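FdxN element excision controlling factor XisI (Anabaena variabilis ATCC 29413, PDB 2NVM) controls excision of the fdxN element, acting with XisF and XisH in the site-specific recombination of nitrogen-fixation genes. Local coordinates at the interface of chains A and B. Sequence-based numbering; all coordinates share one arbitrary frame. Chains: chain A/B, FdxN element excision controlling factor XisI.

Three contacts along one two-fold symmetric interface illustrate how two identical chains can repeat a polar network on either side of a centre that mixes isoleucine packing with an aspartate-to-backbone bond. Contact 2 lies between the others, its C-alpha centre about 7 Å from that of contact 1 and about 10 Å from that of contact 3; the outer two are about 12 Å apart. Contacts 1 and 2 share A:Gln55 and B:Ile48, contacts 2 and 3 A:Ile48. Strand 44-50 takes part in all three. Contacts 1 and 3 are essentially the same network with the chains exchanged, consistent with a two-fold dimer, though the structure alone does not show that it forms in the cell.

Contact 1: the interface of chains A and B. Residues chain A 55, 75, 77, 86; chain B 46, 48, 59, 61.
Strands 55-64, 67-79 and 82-87 of chain A meet strands 44-50 and 55-61 of chain B, with B:Arg46 laid across a polar network built from A:Gln55, A:Tyr75, A:Gln77 and A:Glu86. The arginine chain bends about its CB-CG bond (chi2 86°), which carries its head past the tyrosine hydroxyl toward the carboxylate. NH1 donates to A:Tyr75 OH at 3.1 Å, the hydroxyl standing somewhat out of the guanidinium plane. The same nitrogen forms a salt bridge with A:Glu86 OE2 at 3.2 Å, whose hydrogen-bond component is weak. The amide of A:Gln77 covers one guanidinium face from chain A, its plane turned 40° from it; its NE2 sits over NH1 and NH2 and bonds to neither. B:Cys61 CB backs the opposite face, so the head is sandwiched.

Within chain A, a relay fixes the receiving groups. A:Tyr75 OH donates to A:Gln55 OE1 at 2.5 Å, leaving the phenol oxygen to accept from the arginine, and A:Gln77 NE2 donates to A:Glu86 OE2 in a short but bent bond (129° at H), the carboxylate oxygen well out of the amide plane. Nearby, B:Ile48 CG1 rests on A:Gln55 CB. B:Ile48 CD1 and B:Leu59 CD1 both lie to one side of the A:Tyr75 ring plane, near CE1 and CE2 respectively, and A:Glu86 CG lies over the opposite face. The amide-to-amide step in the relay is well aligned: A:Gln55 NE2 meets A:Gln77 OE1 at 2.7 Å, in the carbonyl plane.

Contact 2: the interface of chains A and B. Residues chain A 48-50, 53, 55; chain B 47-49.
A:Asp50, at the end of strand 44-50, reaches across to the backbone of B:Ile49 in the matching strand of chain B. Among the polar interactions, B:Ile49 N donates to the carboxylate oxygen OD2 at 2.7 Å, a nearly straight bond (164° at H) on the anti side. With CG anti to the backbone N (chi1 -169°), the aspartate projects its carboxylate toward the partner strand. The same OD2 takes a salt bridge from A:Arg53 NE at 3.1 Å on its syn side; each donor is tilted well out of the carboxylate plane, and the two arrive from opposite faces. A:Arg53 N in turn donates to OD1 from above that plane. Three N-H groups thus fix the rotation of the carboxylate, and the arginine would be expected to favour the ionised aspartate. Against this, OD2 lies 3.1 Å from B:Ile49 O, a close approach of two acceptors that probably costs something.

The apolar contacts centre on the paired isoleucines. A:Ile48 and B:Ile48 touch through their CG2 methyls at 3.5 Å, the side chains crossing at about a right angle. A:Arg53 runs alongside B:Leu47, pointing the same way, with its CD 4.1 Å from B:Leu47 CB. Farther out, its CZ lies 4.1 Å from B:Ile49 CG1.

Together, these groups join a methyl-on-methyl centre to a side-chain grip on the neighbouring backbone, which would fix how the two 44-50 strands cross in the deposited pair.

Contact 3: the interface of chains A and B. Residues chain A 46-48, 59; chain B 55, 75, 77, 86.
A:Arg46 from strand 44-50 inserts its guanidinium among B:Tyr75, B:Gln77 and B:Glu86, on strands 67-79 and 82-87 of chain B. In this first shell NH1 serves two acceptors, both in the guanidinium plane: B:Tyr75 OH at 3.1 Å and B:Glu86 OE2, also at 3.1 Å. The carboxylate bond is fairly straight here (163° at H) and is also a salt bridge, although NH1 meets OE2 from above the carboxylate plane; the contact from NH2 is weak. B:Gln77 lays its amide over a guanidinium face, with OE1 near the rim and NE2 making no bond to the arginine.

Beside the polar head, A:Leu59 CD1 and A:Ile48 CD1 lie to one side of the B:Tyr75 ring plane, near CE2 and CE1. B:Gln55 CB packs 3.6 Å from A:Ile48 CG1, and its CG 3.6 Å from A:Leu47 O.

The next shell positions these partners. B:Gln77 has its CG between the backbone N and carbonyl carbon (chi1 64°), and its otherwise extended chain brings NE2 to B:Glu86 OE2 in a short but bent bond (2.8 Å, 124° at H), the oxygen far out of the amide plane. B:Gln55 ties B:Gln77 to B:Tyr75, as NE2 gives to B:Gln77 OE1 at 2.9 Å and OE1 accepts from B:Tyr75 OH at 2.5 Å, nearly along the C=O axis.

Contact 1: the interface of chains A and B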
# COMPACT_ATOMS: atom_id res chain seq x y z
N GLN A 55 2.57 -8.85 2.78
CA GLN A 55 1.71 -7.66 2.91
C GLN A 55 0.80 -7.65 1.69
O GLN A 55 1.29 -7.71 0.56
CB GLN A 55 2.57 -6.39 2.95
CG GLN A 55 3.60 -6.31 4.09
CD GLN A 55 2.98 -6.21 5.47
OE1 GLN A 55 2.00 -5.52 5.66
NE2 GLN A 55 3.57 -6.90 6.44
N TYR A 75 -6.82 -4.76 3.88
CA TYR A 75 -5.40 -4.91 4.25
C TYR A 75 -5.18 -6.11 5.16
O TYR A 75 -5.79 -6.21 6.22
CB TYR A 75 -4.84 -3.57 4.83
CG TYR A 75 -3.41 -3.62 5.35
CD1 TYR A 75 -2.42 -4.35 4.67
CD2 TYR A 75 -3.01 -2.83 6.45
CE1 TYR A 75 -1.09 -4.41 5.15
CE2 TYR A 75 -1.68 -2.86 6.94
CZ TYR A 75 -0.73 -3.66 6.27
OH TYR A 75 0.56 -3.72 6.66
N GLN A 77 -2.01 -9.12 6.44
CA GLN A 77 -0.60 -9.49 6.53
C GLN A 77 -0.43 -10.81 7.26
O GLN A 77 -1.32 -11.24 7.98
CB GLN A 77 0.25 -8.38 7.17
CG GLN A 77 -0.02 -8.08 8.64
CD GLN A 77 1.05 -7.20 9.30
OE1 GLN A 77 2.12 -6.92 8.76
NE2 GLN A 77 0.75 -6.77 10.50
N GLU A 86 -6.19 -6.36 8.98
CA GLU A 86 -5.97 -4.98 9.46
C GLU A 86 -7.12 -4.07 9.05
O GLU A 86 -7.45 -3.15 9.79
CB GLU A 86 -4.63 -4.44 8.96
CG GLU A 86 -3.39 -5.34 9.23
CD GLU A 86 -2.97 -5.49 10.69
OE1 GLU A 86 -3.69 -5.14 11.64
OE2 GLU A 86 -1.87 -6.01 10.90
N ARG B 46 5.34 -0.71 8.04
CA ARG B 46 5.33 -1.85 7.12
C ARG B 46 5.62 -1.33 5.71
O ARG B 46 5.12 -0.27 5.32
CB ARG B 46 3.98 -2.61 7.08
CG ARG B 46 3.49 -3.30 8.37
CD ARG B 46 2.71 -2.37 9.27
NE ARG B 46 2.25 -3.00 10.52
CZ ARG B 46 1.08 -3.64 10.72
NH1 ARG B 46 0.18 -3.78 9.76
NH2 ARG B 46 0.82 -4.16 11.92
N ILE B 48 5.44 -2.28 1.59
CA ILE B 48 4.66 -3.13 0.67
C ILE B 48 5.11 -2.78 -0.75
O ILE B 48 4.70 -1.75 -1.33
CB ILE B 48 3.11 -2.97 0.86
CG1 ILE B 48 2.73 -2.85 2.35
CG2 ILE B 48 2.34 -4.12 0.13
CD1 ILE B 48 1.25 -2.76 2.62
N LEU B 59 3.58 2.34 5.04
CA LEU B 59 2.55 2.76 5.98
C LEU B 59 2.92 2.36 7.39
O LEU B 59 3.84 1.58 7.59
CB LEU B 59 1.20 2.16 5.59
CG LEU B 59 0.94 0.64 5.51
CD1 LEU B 59 1.08 -0.09 6.81
CD2 LEU B 59 -0.49 0.44 5.00
N CYS B 61 0.84 1.05 11.00
CA CYS B 61 -0.41 0.48 11.45
C CYS B 61 -0.28 -0.14 12.83
O CYS B 61 0.73 -0.78 13.14
CB CYS B 61 -0.89 -0.55 10.41
SG CYS B 61 -2.44 -1.36 10.73

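Contact 2: the interface of chains A and B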
# COMPACT_ATOMS: atom_id res chain seq x y z
N ILE A 48 -1.79 -3.95 -4.15
CA ILE A 48 -0.37 -3.96 -3.80
C ILE A 48 -0.11 -5.26 -3.01
O ILE A 48 -0.46 -5.37 -1.83
CB ILE A 48 0.05 -2.72 -2.98
CG1 ILE A 48 -0.63 -1.44 -3.48
CG2 ILE A 48 1.60 -2.61 -2.96
CD1 ILE A 48 -0.11 -0.14 -2.80
N ILE A 49 0.43 -6.26 -3.72
CA ILE A 49 0.74 -7.59 -3.18
C ILE A 49 2.26 -7.76 -3.05
O ILE A 49 2.98 -7.65 -4.03
CB ILE A 49 0.11 -8.68 -4.07
CG1 ILE A 49 -1.44 -8.57 -3.96
CG2 ILE A 49 0.59 -10.10 -3.66
CD1 ILE A 49 -2.19 -9.52 -4.78
N ASP A 50 2.73 -8.00 -1.83
CA ASP A 50 4.16 -8.22 -1.53
C ASP A 50 4.31 -9.60 -0.87
O ASP A 50 4.11 -9.75 0.34
CB ASP A 50 4.68 -7.09 -0.64
CG ASP A 50 6.20 -7.10 -0.50
OD1 ASP A 50 6.90 -8.14 -0.68
OD2 ASP A 50 6.72 -6.01 -0.24
N ARG A 53 7.37 -9.81 1.93
CA ARG A 53 7.01 -9.30 3.25
C ARG A 53 5.65 -9.73 3.78
O ARG A 53 5.32 -9.39 4.91
CB ARG A 53 7.19 -7.76 3.28
CG ARG A 53 8.67 -7.36 3.48
CD ARG A 53 8.94 -5.90 3.07
NE ARG A 53 9.16 -5.84 1.62
CZ ARG A 53 10.31 -5.60 0.98
NH1 ARG A 53 11.46 -5.31 1.60
NH2 ARG A 53 10.29 -5.63 -0.36
N GLN A 55 2.57 -8.85 2.78
CA GLN A 55 1.71 -7.66 2.91
C GLN A 55 0.80 -7.65 1.69
O GLN A 55 1.29 -7.71 0.56
CB GLN A 55 2.57 -6.39 2.95
CG GLN A 55 3.60 -6.31 4.09
CD GLN A 55 2.98 -6.21 5.47
OE1 GLN A 55 2.00 -5.52 5.66
NE2 GLN A 55 3.57 -6.90 6.44
N LEU B 47 6.41 -2.09 4.95
CA LEU B 47 6.80 -1.77 3.57
C LEU B 47 6.07 -2.77 2.67
O LEU B 47 6.06 -3.96 2.98
CB LEU B 47 8.33 -1.90 3.44
CG LEU B 47 9.03 -1.23 2.26
CD1 LEU B 47 8.73 0.26 2.23
CD2 LEU B 47 10.56 -1.48 2.35
N ILE B 48 5.44 -2.28 1.59
CA ILE B 48 4.66 -3.13 0.67
C ILE B 48 5.11 -2.78 -0.75
O ILE B 48 4.70 -1.75 -1.33
CB ILE B 48 3.11 -2.97 0.86
CG1 ILE B 48 2.73 -2.85 2.35
CG2 ILE B 48 2.34 -4.12 0.13
CD1 ILE B 48 1.25 -2.76 2.62
N ILE B 49 5.99 -3.61 -1.29
CA ILE B 49 6.57 -3.46 -2.63
C ILE B 49 5.95 -4.50 -3.56
O ILE B 49 6.01 -5.67 -3.28
CB ILE B 49 8.12 -3.67 -2.60
CG1 ILE B 49 8.80 -2.79 -1.52
CG2 ILE B 49 8.73 -3.46 -3.99
CD1 ILE B 49 8.58 -1.33 -1.65

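Contact 3: the interface of chains A and B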
# COMPACT_ATOMS: atom_id res chain seq x y z
N ARG A 46 -6.27 0.21 -6.59
CA ARG A 46 -4.91 -0.32 -6.79
C ARG A 46 -4.73 -1.49 -5.83
O ARG A 46 -5.17 -1.42 -4.68
CB ARG A 46 -3.79 0.70 -6.53
CG ARG A 46 -3.75 1.95 -7.43
CD ARG A 46 -4.60 3.09 -6.90
NE ARG A 46 -4.67 4.22 -7.84
CZ ARG A 46 -3.76 5.19 -7.98
NH1 ARG A 46 -2.64 5.22 -7.25
NH2 ARG A 46 -3.96 6.16 -8.87
N LEU A 47 -4.09 -2.56 -6.32
CA LEU A 47 -3.78 -3.75 -5.57
C LEU A 47 -2.25 -3.73 -5.38
O LEU A 47 -1.51 -3.45 -6.33
CB LEU A 47 -4.24 -4.98 -6.37
CG LEU A 47 -4.35 -6.32 -5.65
CD1 LEU A 47 -5.32 -6.21 -4.47
CD2 LEU A 47 -4.78 -7.43 -6.63
N ILE A 48 -1.79 -3.95 -4.15
CA ILE A 48 -0.37 -3.96 -3.80
C ILE A 48 -0.11 -5.26 -3.01
O ILE A 48 -0.46 -5.37 -1.83
CB ILE A 48 0.05 -2.72 -2.98
CG1 ILE A 48 -0.63 -1.44 -3.48
CG2 ILE A 48 1.60 -2.61 -2.96
CD1 ILE A 48 -0.11 -0.14 -2.80
N LEU A 59 -6.25 -0.46 -2.00
CA LEU A 59 -6.61 0.92 -1.71
C LEU A 59 -7.21 1.58 -2.94
O LEU A 59 -7.18 1.00 -4.04
CB LEU A 59 -5.41 1.71 -1.19
CG LEU A 59 -4.11 1.88 -2.02
CD1 LEU A 59 -4.31 2.65 -3.31
CD2 LEU A 59 -3.07 2.62 -1.20
N GLN B 55 3.64 -0.81 -7.64
CA GLN B 55 3.02 -0.15 -6.48
C GLN B 55 4.03 -0.32 -5.36
O GLN B 55 4.45 -1.46 -5.07
CB GLN B 55 1.69 -0.80 -6.14
CG GLN B 55 0.65 -0.79 -7.26
CD GLN B 55 0.18 0.60 -7.64
OE1 GLN B 55 -0.09 1.42 -6.78
NE2 GLN B 55 0.07 0.85 -8.94
N TYR B 75 3.91 6.75 -0.72
CA TYR B 75 3.26 5.94 -1.73
C TYR B 75 3.67 6.43 -3.12
O TYR B 75 3.45 7.59 -3.49
CB TYR B 75 1.72 5.92 -1.52
CG TYR B 75 0.91 5.19 -2.57
CD1 TYR B 75 1.40 4.04 -3.24
CD2 TYR B 75 -0.41 5.59 -2.85
CE1 TYR B 75 0.65 3.37 -4.21
CE2 TYR B 75 -1.18 4.93 -3.81
CZ TYR B 75 -0.64 3.80 -4.49
OH TYR B 75 -1.36 3.12 -5.42
N GLN B 77 3.90 5.02 -7.38
CA GLN B 77 3.53 4.08 -8.43
C GLN B 77 4.10 4.53 -9.79
O GLN B 77 4.33 5.73 -10.00
CB GLN B 77 2.01 3.82 -8.53
CG GLN B 77 1.15 5.01 -8.90
CD GLN B 77 -0.23 4.70 -9.47
OE1 GLN B 77 -0.63 3.54 -9.67
NE2 GLN B 77 -0.94 5.77 -9.81
N GLU B 86 2.22 9.76 -4.93
CA GLU B 86 0.85 9.87 -4.38
C GLU B 86 0.82 10.35 -2.92
O GLU B 86 -0.17 10.89 -2.48
CB GLU B 86 0.14 8.52 -4.45
CG GLU B 86 0.08 7.83 -5.84
CD GLU B 86 -0.81 8.50 -6.88
OE1 GLU B 86 -1.25 9.65 -6.73
OE2 GLU B 86 -1.06 7.86 -7.91